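Local coordinates for alpha-hemoglobin-stabilizing protein (Homo sapiens, PDB 1Z8U), which acts as a chaperone that binds free alpha-hemoglobin and keeps it from aggregating and precipitating during erythroid cell development, at residues Q25-A30 and A83-F88; A2-N7 and P60-K65; A13-F18 and R71-T76. The protein carries 1 engineered substitution. All blocks are in the same frame, centred on the assembly; numbering follows the deposited sequence.

How the contacts relate
The three contacts follow one another along helix 60-86 and just past its end, and all join it to the first part of the chain: the N-terminal residues and first turn of helix 5-23 in contact 2, its middle in contact 3, and the loop after it in contact 1. Contact 3 lies between the others and near the chain's middle; its centre is about 16 Å from that of contact 2 and about 19 Å from that of contact 1. The centres of contacts 1 and 2 are about 35 Å apart, on opposite sides of the chain's centre. A chain of another protein reaches Gln25 and Asp29 of contact 1 and Glu17 of contact 3, but not contact 2.

Contact 1 of 3, residues Q25-A30 and A83-F88; sequences QVFNDA and AKYRDF. Engineered in segment 25-30: Ala30 (natural residue Pro).
Phe27 packs against both Tyr85 and Phe88, forming an aromatic cluster at the end of the three-helix bundle where the loop joining helices 5-23 and 34-52 meets the C-terminal end of helix 60-86. Tyr85 presents its edge to a face of the Phe27 ring in a T-shaped pair, with centroids 4.9 Å apart and planes at 85°. Tyr85 CD2 stands over the centre of that face, while on the backbone side Phe27 CZ packs 3.4 Å from Tyr85 CB. Phe27 in turn directs an edge at the face of Phe88; here the ring planes are inclined by 59°. The root of the Phe27 side chain takes part too, since its CB lies over the middle of the Phe88 ring, 3.5 Å from the centroid, in a CH-pi contact. Chi1 of -168° sets Phe88 CG anti to the backbone N, on the side of the loop; at the far end of the ring Phe88 CZ lies 3.8 Å from Asn28 OD1. An alanine in place of Phe88 would probably leave Phe27 CB without the aromatic face it rests on and open a gap beside Phe27 CD2. The aliphatic chain of Lys84, fully extended, borders Phe27 at CE2. Beyond the cluster, the hydroxyl of Tyr85 is hydrogen-bonded to the carbonyl oxygen of Val32, which ties the ring to the same loop. Beside this group lies the engineered Ala30, its CB 3.4 Å from Tyr85 OH.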
loop_
_atom_site.group_PDB
_atom_site.type_symbol
_atom_site.label_atom_id
_atom_site.label_comp_id
_atom_site.label_asym_id
_atom_site.label_seq_id
_atom_site.Cartn_x
_atom_site.Cartn_y
_atom_site.Cartn_z
ATOM N N GLN A 25 1.247 -1.617 -11.610
ATOM C CA GLN A 25 -0.084 -2.110 -11.261
ATOM C C GLN A 25 -0.686 -3.064 -12.300
ATOM O O GLN A 25 -0.746 -2.749 -13.487
ATOM C CB GLN A 25 -1.031 -0.929 -11.036
ATOM C CG GLN A 25 -0.592 0.010 -9.922
ATOM C CD GLN A 25 -0.589 -0.652 -8.549
ATOM O OE1 GLN A 25 -1.569 -1.292 -8.153
ATOM N NE2 GLN A 25 0.507 -0.486 -7.811
ATOM N N VAL A 26 -1.138 -4.228 -11.840
ATOM C CA VAL A 26 -1.742 -5.237 -12.711
ATOM C C VAL A 26 -3.257 -5.272 -12.526
ATOM O O VAL A 26 -3.774 -5.926 -11.625
ATOM C CB VAL A 26 -1.166 -6.637 -12.413
ATOM C CG1 VAL A 26 0.234 -6.752 -12.984
ATOM C CG2 VAL A 26 -1.122 -6.872 -10.903
ATOM N N PHE A 27 -3.967 -4.574 -13.401
ATOM C CA PHE A 27 -5.419 -4.497 -13.312
ATOM C C PHE A 27 -6.160 -5.809 -13.107
ATOM O O PHE A 27 -7.136 -5.844 -12.364
ATOM C CB PHE A 27 -5.985 -3.767 -14.533
ATOM C CG PHE A 27 -5.689 -2.289 -14.554
ATOM C CD1 PHE A 27 -4.996 -1.683 -13.508
ATOM C CD2 PHE A 27 -6.111 -1.502 -15.618
ATOM C CE1 PHE A 27 -4.730 -0.315 -13.522
ATOM C CE2 PHE A 27 -5.849 -0.133 -15.640
ATOM C CZ PHE A 27 -5.159 0.461 -14.589
ATOM N N ASN A 28 -5.725 -6.889 -13.742
ATOM C CA ASN A 28 -6.432 -8.157 -13.562
ATOM C C ASN A 28 -6.420 -8.591 -12.107
ATOM O O ASN A 28 -7.062 -9.573 -11.734
ATOM C CB ASN A 28 -5.827 -9.261 -14.432
ATOM C CG ASN A 28 -6.553 -9.423 -15.754
ATOM O OD1 ASN A 28 -7.774 -9.569 -15.785
ATOM N ND2 ASN A 28 -5.805 -9.405 -16.852
ATOM N N ASP A 29 -5.694 -7.839 -11.285
ATOM C CA ASP A 29 -5.588 -8.138 -9.865
ATOM C C ASP A 29 -6.016 -6.947 -8.999
ATOM O O ASP A 29 -5.272 -6.520 -8.109
ATOM C CB ASP A 29 -4.145 -8.541 -9.526
ATOM C CG ASP A 29 -3.621 -9.653 -10.423
ATOM O OD1 ASP A 29 -4.287 -10.703 -10.531
ATOM O OD2 ASP A 29 -2.538 -9.480 -11.018
ATOM N N ALA A 30 -7.212 -6.417 -9.258
ATOM C CA ALA A 30 -7.724 -5.278 -8.497
ATOM C C ALA A 30 -9.012 -5.584 -7.731
ATOM O O ALA A 30 -9.115 -5.276 -6.543
ATOM C CB ALA A 30 -7.949 -4.092 -9.423
ATOM N N ALA A 83 -8.187 6.767 -15.562
ATOM C CA ALA A 83 -8.933 6.634 -16.808
ATOM C C ALA A 83 -8.767 5.246 -17.413
ATOM O O ALA A 83 -9.750 4.600 -17.788
ATOM C CB ALA A 83 -8.477 7.690 -17.801
ATOM N N LYS A 84 -7.523 4.790 -17.516
ATOM C CA LYS A 84 -7.271 3.474 -18.073
ATOM C C LYS A 84 -7.988 2.435 -17.217
ATOM O O LYS A 84 -8.656 1.546 -17.743
ATOM C CB LYS A 84 -5.773 3.177 -18.116
ATOM C CG LYS A 84 -5.443 1.913 -18.898
ATOM C CD LYS A 84 -3.966 1.548 -18.818
ATOM C CE LYS A 84 -3.693 0.230 -19.534
ATOM N NZ LYS A 84 -2.293 -0.238 -19.339
ATOM N N TYR A 85 -7.861 2.554 -15.897
ATOM C CA TYR A 85 -8.517 1.619 -14.987
ATOM C C TYR A 85 -10.023 1.763 -15.090
ATOM O O TYR A 85 -10.764 0.798 -14.938
ATOM C CB TYR A 85 -8.082 1.864 -13.540
ATOM C CG TYR A 85 -8.698 0.890 -12.556
ATOM C CD1 TYR A 85 -9.845 1.221 -11.831
ATOM C CD2 TYR A 85 -8.149 -0.381 -12.375
ATOM C CE1 TYR A 85 -10.429 0.308 -10.949
ATOM C CE2 TYR A 85 -8.723 -1.300 -11.503
ATOM C CZ TYR A 85 -9.862 -0.953 -10.792
ATOM O OH TYR A 85 -10.422 -1.873 -9.933
ATOM N N ARG A 86 -10.472 2.983 -15.341
ATOM C CA ARG A 86 -11.891 3.253 -15.476
ATOM C C ARG A 86 -12.384 2.449 -16.671
ATOM O O ARG A 86 -13.486 1.901 -16.658
ATOM C CB ARG A 86 -12.112 4.737 -15.731
ATOM C CG ARG A 86 -13.498 5.228 -15.391
ATOM C CD ARG A 86 -13.429 6.149 -14.194
ATOM N NE ARG A 86 -12.525 7.270 -14.433
ATOM C CZ ARG A 86 -12.187 8.162 -13.510
ATOM N NH1 ARG A 86 -12.678 8.063 -12.283
ATOM N NH2 ARG A 86 -11.360 9.150 -13.815
ATOM N N ASP A 87 -11.547 2.385 -17.703
ATOM C CA ASP A 87 -11.873 1.658 -18.924
ATOM C C ASP A 87 -11.472 0.189 -18.804
ATOM O O ASP A 87 -11.072 -0.443 -19.780
ATOM C CB ASP A 87 -11.170 2.300 -20.126
ATOM C CG ASP A 87 -11.621 1.708 -21.456
ATOM O OD1 ASP A 87 -12.843 1.706 -21.726
ATOM O OD2 ASP A 87 -10.755 1.248 -22.235
ATOM N N PHE A 88 -11.587 -0.349 -17.596
ATOM C CA PHE A 88 -11.263 -1.744 -17.348
ATOM C C PHE A 88 -12.540 -2.401 -16.845
ATOM O O PHE A 88 -12.607 -3.615 -16.671
ATOM C CB PHE A 88 -10.157 -1.860 -16.296
ATOM C CG PHE A 88 -9.569 -3.237 -16.184
ATOM C CD1 PHE A 88 -8.885 -3.802 -17.255
ATOM C CD2 PHE A 88 -9.704 -3.972 -15.013
ATOM C CE1 PHE A 88 -8.346 -5.084 -17.161
ATOM C CE2 PHE A 88 -9.170 -5.254 -14.910
ATOM C CZ PHE A 88 -8.489 -5.811 -15.986
#

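Contact 2 of 3, residues A2-N7 and P60-K65; sequences ALLKAN and PQERDK
Asn7 and Glu62 reach toward each other tip to tip, with amide and carboxylate planes 27° apart. The bond from Asn7 ND2 to Glu62 OE1, 3.1 Å long, is almost straight at 176°; it runs within the amide plane and meets the oxygen on its syn side, somewhat out of the carboxylate plane. The same amide nitrogen also donates to the carbonyl oxygen of Thr57, so the loop before helix 60-86 shares in fixing Asn7. Glu62 reaches this place by a bend at chi2 (-77°), which turns its carboxylate toward the N-terminal residues. The side chains of Leu4 and Glu62 cross at about a right angle, Leu4 CB coming 3.4 Å from Glu62 OE1, and Leu3 CB lies 3.3 Å from Glu62 OE1. Lys65 sends an extended chain past Leu3, CE lying 3.8 Å from Leu3 CB, and its NZ makes a weak 3.5 Å hydrogen bond to Ala2 O. The N-terminal residues thus lie against the first turns of helix 60-86, Asn7 making the firm polar link. This side-by-side start of the first and third helices, with a buried amide-carboxylate pair between them, belongs to the up-down-up topology of a three-helix bundle.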
loop_
_atom_site.group_PDB
_atom_site.type_symbol
_atom_site.label_atom_id
_atom_site.label_comp_id
_atom_site.label_asym_id
_atom_site.label_seq_id
_atom_site.Cartn_x
_atom_site.Cartn_y
_atom_site.Cartn_z
ATOM N N ALA A 2 11.258 28.143 -10.626
ATOM C CA ALA A 2 11.678 29.285 -9.766
ATOM C C ALA A 2 11.311 29.074 -8.297
ATOM O O ALA A 2 11.066 30.041 -7.571
ATOM C CB ALA A 2 11.055 30.580 -10.276
ATOM N N LEU A 3 11.267 27.815 -7.862
ATOM C CA LEU A 3 10.950 27.519 -6.467
ATOM C C LEU A 3 12.192 27.155 -5.657
ATOM O O LEU A 3 12.273 27.504 -4.480
ATOM C CB LEU A 3 9.891 26.408 -6.342
ATOM C CG LEU A 3 9.921 25.119 -7.162
ATOM C CD1 LEU A 3 9.560 25.440 -8.597
ATOM C CD2 LEU A 3 11.277 24.450 -7.062
ATOM N N LEU A 4 13.154 26.469 -6.278
ATOM C CA LEU A 4 14.395 26.090 -5.601
ATOM C C LEU A 4 15.027 24.866 -6.241
ATOM O O LEU A 4 14.388 23.820 -6.368
ATOM C CB LEU A 4 14.138 25.814 -4.118
ATOM C CG LEU A 4 15.242 26.188 -3.129
ATOM C CD1 LEU A 4 14.747 25.924 -1.719
ATOM C CD2 LEU A 4 16.507 25.397 -3.415
ATOM N N LYS A 5 16.294 24.989 -6.628
ATOM C CA LYS A 5 17.025 23.898 -7.270
ATOM C C LYS A 5 17.033 22.603 -6.457
ATOM O O LYS A 5 17.342 21.535 -6.988
ATOM C CB LYS A 5 18.469 24.326 -7.559
ATOM C CG LYS A 5 18.974 23.921 -8.944
ATOM C CD LYS A 5 18.193 24.645 -10.043
ATOM C CE LYS A 5 18.756 24.362 -11.431
ATOM N NZ LYS A 5 18.005 25.084 -12.499
ATOM N N ALA A 6 16.697 22.702 -5.176
ATOM C CA ALA A 6 16.651 21.538 -4.298
ATOM C C ALA A 6 15.303 20.836 -4.440
ATOM O O ALA A 6 15.221 19.717 -4.946
ATOM C CB ALA A 6 16.873 21.962 -2.856
ATOM N N ASN A 7 14.245 21.508 -3.999
ATOM C CA ASN A 7 12.903 20.949 -4.081
ATOM C C ASN A 7 12.443 20.737 -5.521
ATOM O O ASN A 7 11.476 20.017 -5.767
ATOM C CB ASN A 7 11.905 21.853 -3.361
ATOM C CG ASN A 7 12.327 22.167 -1.944
ATOM O OD1 ASN A 7 12.848 21.305 -1.242
ATOM N ND2 ASN A 7 12.095 23.400 -1.511
ATOM N N PRO A 60 8.984 28.558 4.820
ATOM C CA PRO A 60 7.548 28.279 4.749
ATOM C C PRO A 60 6.885 28.635 3.416
ATOM O O PRO A 60 6.173 27.821 2.833
ATOM C CB PRO A 60 6.997 29.086 5.917
ATOM C CG PRO A 60 8.058 28.885 6.944
ATOM C CD PRO A 60 9.339 29.093 6.149
ATOM N N GLN A 61 7.121 29.850 2.937
ATOM C CA GLN A 61 6.541 30.290 1.674
ATOM C C GLN A 61 6.853 29.313 0.549
ATOM O O GLN A 61 5.960 28.888 -0.182
ATOM C CB GLN A 61 7.066 31.683 1.307
ATOM C CG GLN A 61 6.803 32.093 -0.142
ATOM C CD GLN A 61 7.864 31.581 -1.109
ATOM O OE1 GLN A 61 7.647 31.535 -2.321
ATOM N NE2 GLN A 61 9.022 31.209 -0.576
ATOM N N GLU A 62 8.127 28.963 0.419
ATOM C CA GLU A 62 8.567 28.052 -0.628
ATOM C C GLU A 62 8.220 26.616 -0.260
ATOM O O GLU A 62 8.022 25.766 -1.129
ATOM C CB GLU A 62 10.078 28.197 -0.836
ATOM C CG GLU A 62 10.577 27.666 -2.167
ATOM C CD GLU A 62 10.675 26.157 -2.205
ATOM O OE1 GLU A 62 10.808 25.604 -3.316
ATOM O OE2 GLU A 62 10.630 25.527 -1.127
ATOM N N ARG A 63 8.138 26.361 1.039
ATOM C CA ARG A 63 7.816 25.038 1.553
ATOM C C ARG A 63 6.464 24.577 1.009
ATOM O O ARG A 63 6.381 23.582 0.285
ATOM C CB ARG A 63 7.791 25.087 3.084
ATOM C CG ARG A 63 7.836 23.741 3.776
ATOM C CD ARG A 63 8.080 23.913 5.270
ATOM N NE ARG A 63 8.262 22.632 5.945
ATOM C CZ ARG A 63 8.528 22.500 7.241
ATOM N NH1 ARG A 63 8.645 23.575 8.009
ATOM N NH2 ARG A 63 8.676 21.292 7.769
ATOM N N ASP A 64 5.411 25.314 1.353
ATOM C CA ASP A 64 4.062 24.985 0.905
ATOM C C ASP A 64 3.973 25.021 -0.615
ATOM O O ASP A 64 3.132 24.349 -1.209
ATOM C CB ASP A 64 3.044 25.973 1.493
ATOM C CG ASP A 64 3.061 26.005 3.017
ATOM O OD1 ASP A 64 2.885 24.940 3.645
ATOM O OD2 ASP A 64 3.244 27.098 3.591
ATOM N N LYS A 65 4.847 25.807 -1.238
ATOM C CA LYS A 65 4.862 25.947 -2.691
ATOM C C LYS A 65 5.328 24.682 -3.405
ATOM O O LYS A 65 4.765 24.298 -4.428
ATOM C CB LYS A 65 5.757 27.120 -3.104
ATOM C CG LYS A 65 5.849 27.306 -4.614
ATOM C CD LYS A 65 6.739 28.479 -5.006
ATOM C CE LYS A 65 6.801 28.620 -6.524
ATOM N NZ LYS A 65 7.667 29.746 -6.959
#

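Contact 3 of 3, residues A13-F18 and R71-T76; sequences AGLKEF and RQELNT
Leu15, Phe18 and Leu74 meet where helices 5-23 and 60-86 run side by side in the same direction, their local axes 9.9 Å apart and inclined by 24°. Most of the interface is aliphatic. Leu15 CD2 touches Leu74 CD2 at 3.6 Å and also lies close to the backbone nitrogen of Leu74. Both methyl groups of Leu15 rest against the CB of Glu73, with Leu15 CD1 3.4 Å from that atom. Glu73 contributes its hydrocarbon base alone: its chain bends at chi2, and the carboxylate leads away from the other helix. A looser contact comes from Gly14, whose missing side chain would have pointed at the facing helix and whose carbonyl oxygen lies 4.2 Å from Leu74 CD2.

The aromatic part belongs to Phe18. Chi1 of -170° sets Phe18 CG anti to the backbone N, toward helix 60-86, where Leu74 CD2 lies over one face of the ring, offset toward the rim, 4.0 Å from the centroid in a CH-pi contact. The same methyl is 3.6 Å from Phe18 CG, so it wedges between this ring and Leu15. Farther round, Phe18 CE2 approaches the carbonyl oxygen of Leu74 at 3.5 Å. Tyr48 of helix 34-52 adds an edge-to-face pair with Phe18, and Met45 of that helix packs on Leu74, bringing helix 34-52 into this core.

No hydrogen bond crosses between the two segments; polar bonds run within or around them. Thr76 OG1 donates back along its own helix to Gln72 O at 3.0 Å, and Glu17 OE2 is hydrogen-bonded to Tyr52 OH on helix 34-52. Interlocking leucines and a phenylalanine of this kind form the hydrophobic core of an elongated three-helix bundle, the fold of this chaperone.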
loop_
_atom_site.group_PDB
_atom_site.type_symbol
_atom_site.label_atom_id
_atom_site.label_comp_id
_atom_site.label_asym_id
_atom_site.label_seq_id
_atom_site.Cartn_x
_atom_site.Cartn_y
_atom_site.Cartn_z
ATOM N N ALA A 13 11.644 13.525 -8.440
ATOM C CA ALA A 13 11.903 12.177 -7.935
ATOM C C ALA A 13 10.613 11.461 -7.551
ATOM O O ALA A 13 10.385 10.318 -7.951
ATOM C CB ALA A 13 12.828 12.244 -6.724
ATOM N N GLY A 14 9.779 12.140 -6.770
ATOM C CA GLY A 14 8.522 11.559 -6.341
ATOM C C GLY A 14 7.587 11.214 -7.483
ATOM O O GLY A 14 6.742 10.328 -7.364
ATOM N N LEU A 15 7.735 11.919 -8.597
ATOM C CA LEU A 15 6.893 11.685 -9.763
ATOM C C LEU A 15 7.409 10.497 -10.567
ATOM O O LEU A 15 6.658 9.857 -11.306
ATOM C CB LEU A 15 6.848 12.945 -10.629
ATOM C CG LEU A 15 6.203 14.149 -9.940
ATOM C CD1 LEU A 15 6.426 15.404 -10.765
ATOM C CD2 LEU A 15 4.715 13.888 -9.750
ATOM N N LYS A 16 8.695 10.208 -10.429
ATOM C CA LYS A 16 9.267 9.078 -11.135
ATOM C C LYS A 16 8.886 7.864 -10.303
ATOM O O LYS A 16 8.372 6.866 -10.821
ATOM C CB LYS A 16 10.791 9.205 -11.224
ATOM C CG LYS A 16 11.420 8.231 -12.218
ATOM C CD LYS A 16 12.921 8.429 -12.357
ATOM C CE LYS A 16 13.483 7.541 -13.462
ATOM N NZ LYS A 16 13.195 6.094 -13.228
ATOM N N GLU A 17 9.130 7.978 -9.002
ATOM C CA GLU A 17 8.808 6.921 -8.053
ATOM C C GLU A 17 7.312 6.612 -8.132
ATOM O O GLU A 17 6.901 5.460 -8.037
ATOM C CB GLU A 17 9.192 7.367 -6.634
ATOM C CG GLU A 17 10.692 7.676 -6.473
ATOM C CD GLU A 17 11.033 8.443 -5.197
ATOM O OE1 GLU A 17 12.233 8.717 -4.965
ATOM O OE2 GLU A 17 10.106 8.774 -4.429
ATOM N N PHE A 18 6.505 7.649 -8.325
ATOM C CA PHE A 18 5.063 7.487 -8.416
ATOM C C PHE A 18 4.654 6.738 -9.682
ATOM O O PHE A 18 3.638 6.032 -9.704
ATOM C CB PHE A 18 4.373 8.852 -8.390
ATOM C CG PHE A 18 2.883 8.769 -8.238
ATOM C CD1 PHE A 18 2.320 8.303 -7.051
ATOM C CD2 PHE A 18 2.045 9.133 -9.279
ATOM C CE1 PHE A 18 0.948 8.202 -6.907
ATOM C CE2 PHE A 18 0.667 9.038 -9.151
ATOM C CZ PHE A 18 0.116 8.570 -7.961
ATOM N N ARG A 71 1.709 17.702 -5.637
ATOM C CA ARG A 71 0.345 17.201 -5.722
ATOM C C ARG A 71 -0.276 17.501 -7.087
ATOM O O ARG A 71 -0.995 16.663 -7.634
ATOM C CB ARG A 71 -0.516 17.791 -4.603
ATOM C CG ARG A 71 -1.999 17.512 -4.774
ATOM C CD ARG A 71 -2.777 17.765 -3.497
ATOM N NE ARG A 71 -2.848 16.566 -2.668
ATOM C CZ ARG A 71 -3.351 16.529 -1.437
ATOM N NH1 ARG A 71 -3.830 17.635 -0.879
ATOM N NH2 ARG A 71 -3.375 15.383 -0.764
ATOM N N GLN A 72 0.002 18.686 -7.635
ATOM C CA GLN A 72 -0.523 19.064 -8.950
ATOM C C GLN A 72 -0.036 18.059 -9.991
ATOM O O GLN A 72 -0.789 17.653 -10.879
ATOM C CB GLN A 72 -0.036 20.456 -9.374
ATOM C CG GLN A 72 -1.042 21.344 -10.088
ATOM C CD GLN A 72 -1.150 21.000 -11.575
ATOM O OE1 GLN A 72 -2.245 20.748 -12.084
ATOM N NE2 GLN A 72 -0.015 20.980 -12.270
ATOM N N GLU A 73 1.231 17.671 -9.872
ATOM C CA GLU A 73 1.848 16.728 -10.798
ATOM C C GLU A 73 1.437 15.282 -10.553
ATOM O O GLU A 73 1.208 14.531 -11.504
ATOM C CB GLU A 73 3.371 16.851 -10.731
ATOM C CG GLU A 73 3.903 18.200 -11.201
ATOM C CD GLU A 73 3.601 18.481 -12.667
ATOM O OE1 GLU A 73 3.932 19.590 -13.137
ATOM O OE2 GLU A 73 3.039 17.598 -13.352
ATOM N N LEU A 74 1.347 14.889 -9.286
ATOM C CA LEU A 74 0.951 13.528 -8.948
ATOM C C LEU A 74 -0.402 13.226 -9.583
ATOM O O LEU A 74 -0.647 12.116 -10.057
ATOM C CB LEU A 74 0.877 13.364 -7.430
ATOM C CG LEU A 74 2.236 13.431 -6.732
ATOM C CD1 LEU A 74 2.047 13.548 -5.235
ATOM C CD2 LEU A 74 3.046 12.200 -7.079
ATOM N N ASN A 75 -1.268 14.232 -9.600
ATOM C CA ASN A 75 -2.597 14.103 -10.182
ATOM C C ASN A 75 -2.508 13.913 -11.688
ATOM O O ASN A 75 -3.254 13.129 -12.268
ATOM C CB ASN A 75 -3.422 15.352 -9.883
ATOM C CG ASN A 75 -3.589 15.600 -8.400
ATOM O OD1 ASN A 75 -4.178 16.599 -7.988
ATOM N ND2 ASN A 75 -3.071 14.691 -7.587
ATOM N N THR A 76 -1.587 14.633 -12.317
ATOM C CA THR A 76 -1.405 14.552 -13.762
ATOM C C THR A 76 -1.025 13.140 -14.213
ATOM O O THR A 76 -1.324 12.741 -15.342
ATOM C CB THR A 76 -0.330 15.554 -14.239
ATOM O OG1 THR A 76 -0.654 16.862 -13.750
ATOM C CG2 THR A 76 -0.275 15.596 -15.762
#